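Local coordinates for molybdenum cofactor biosynthesis protein C 2 (Mycobacterium tuberculosis, PDB 4FDF) that probably converts (8S)-3',8-cyclo-7,8-dihydroguanosine 5'-triphosphate to cyclic pyranopterin monophosphate in molybdenum cofactor biosynthesis, as a MoaC-family enzyme, at the interface of chains A and B. Residues are numbered along the deposited sequence; one frame, centred on the assembly and turned at random. Chains: chain A/B, Molybdenum cofactor biosynthesis protein C 2.

The interface of chains A and B. Residues chain A 84, 122, 125-126, 129; chain B 133, 136.
B:Leu133 lies across the face of helix 121-139 of chain A, where A:Leu125, A:Thr126 and A:Ser129 pack against its two methyl branches and A:Ile84 against its CB. Chain A hides 83 Å² of this leucine, far more than of any other residue here. Its CG stands anti to the carbonyl carbon (chi1 -71°), which carries the fork towards A:Ser129. The CD2 branch rests on CB of A:Leu125 at 3.7 Å, while CD1 turns towards the methyl CG2 of A:Thr126.

Packing is closest around B:Tyr136. Methyl CD1 of A:Leu125 reaches ring carbon CE1 of B:Tyr136 at 3.3 Å, lying off one face above the CD1–CE1 side rather than over the ring centre. Sulfur SD of A:Met122, a predicted substrate-binding residue, meets the same ring carbons slightly off the other face, 3.6 Å from CD1 of B:Tyr136. Bends at chi2 and chi3 (-42° and -55°) fold the methionine back, bringing its methyl CE towards the carbonyl O of B:Leu133.

The opposite flank is looser: the A:Ile84 side chain crosses that of B:Leu133 at about a right angle, its CD1 3.9 Å from CB of B:Leu133, and the residue loses only 8 Å² to the partner. At the far end, OG of A:Ser129 turns back to its own helix and hydrogen-bonds the carbonyl O of A:Leu125 (2.8 Å), from above the carbonyl plane. This bond helps to keep the hydroxyl beside the leucine fork.

The packing may help to hold the helix end carrying the predicted active-site B:Asp137. In the ferredoxin-like fold, helix 121-139 of each subunit meets its mate across the two-fold, and the loop after helix 80-83 adds A:Ile84.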
loop_
_atom_site.group_PDB
_atom_site.type_symbol
_atom_site.label_atom_id
_atom_site.label_comp_id
_atom_site.label_asym_id
_atom_site.label_seq_id
_atom_site.Cartn_x
_atom_site.Cartn_y
_atom_site.Cartn_z
ATOM N N ILE A 84 1.330 -6.230 10.321
ATOM C CA ILE A 84 1.842 -6.658 11.596
ATOM C C ILE A 84 3.344 -6.417 11.596
ATOM O O ILE A 84 4.084 -7.125 10.904
ATOM C CB ILE A 84 1.482 -8.125 11.847
ATOM C CG1 ILE A 84 -0.011 -8.322 11.568
ATOM C CG2 ILE A 84 1.844 -8.518 13.281
ATOM C CD1 ILE A 84 -0.502 -9.724 11.782
ATOM N N MET A 122 0.142 -16.363 11.287
ATOM C CA MET A 122 -0.221 -14.946 11.266
ATOM C C MET A 122 -1.009 -14.624 10.002
ATOM O O MET A 122 -2.011 -13.934 10.068
ATOM C CB MET A 122 1.000 -14.021 11.394
ATOM C CG MET A 122 1.648 -13.968 12.781
ATOM S SD MET A 122 0.578 -13.904 14.258
ATOM C CE MET A 122 -0.481 -12.486 13.987
ATOM N N LEU A 125 -4.553 -16.037 10.478
ATOM C CA LEU A 125 -5.304 -15.196 11.396
ATOM C C LEU A 125 -5.774 -13.884 10.753
ATOM O O LEU A 125 -6.904 -13.462 10.983
ATOM C CB LEU A 125 -4.467 -14.903 12.646
ATOM C CG LEU A 125 -4.232 -16.063 13.610
ATOM C CD1 LEU A 125 -3.097 -15.697 14.522
ATOM C CD2 LEU A 125 -5.504 -16.423 14.407
ATOM N N THR A 126 -4.914 -13.247 9.948
ATOM C CA THR A 126 -5.270 -11.959 9.348
ATOM C C THR A 126 -6.299 -12.136 8.252
ATOM O O THR A 126 -7.186 -11.292 8.073
ATOM C CB THR A 126 -4.053 -11.172 8.795
ATOM O OG1 THR A 126 -3.663 -11.717 7.532
ATOM C CG2 THR A 126 -2.872 -11.214 9.760
ATOM N N SER A 129 -9.489 -12.451 10.167
ATOM C CA SER A 129 -9.886 -11.149 10.717
ATOM C C SER A 129 -10.487 -10.195 9.680
ATOM O O SER A 129 -11.509 -9.542 9.936
ATOM C CB SER A 129 -8.701 -10.493 11.418
ATOM O OG SER A 129 -8.140 -11.385 12.362
ATOM N N LEU B 133 -4.181 -8.646 16.590
ATOM C CA LEU B 133 -3.282 -9.494 15.814
ATOM C C LEU B 133 -1.816 -9.235 16.161
ATOM O O LEU B 133 -1.013 -10.166 16.225
ATOM C CB LEU B 133 -3.497 -9.300 14.303
ATOM C CG LEU B 133 -4.789 -9.855 13.677
ATOM C CD1 LEU B 133 -5.043 -9.243 12.299
ATOM C CD2 LEU B 133 -4.735 -11.367 13.581
ATOM N N TYR B 136 -1.018 -10.636 19.573
ATOM C CA TYR B 136 -0.822 -12.063 19.406
ATOM C C TYR B 136 0.546 -12.386 18.790
ATOM O O TYR B 136 1.207 -13.335 19.207
ATOM C CB TYR B 136 -1.952 -12.688 18.583
ATOM C CG TYR B 136 -1.779 -14.182 18.429
ATOM C CD1 TYR B 136 -1.273 -14.725 17.252
ATOM C CD2 TYR B 136 -2.084 -15.045 19.474
ATOM C CE1 TYR B 136 -1.095 -16.100 17.110
ATOM C CE2 TYR B 136 -1.907 -16.425 19.347
ATOM C CZ TYR B 136 -1.411 -16.946 18.156
ATOM O OH TYR B 136 -1.220 -18.303 18.025
#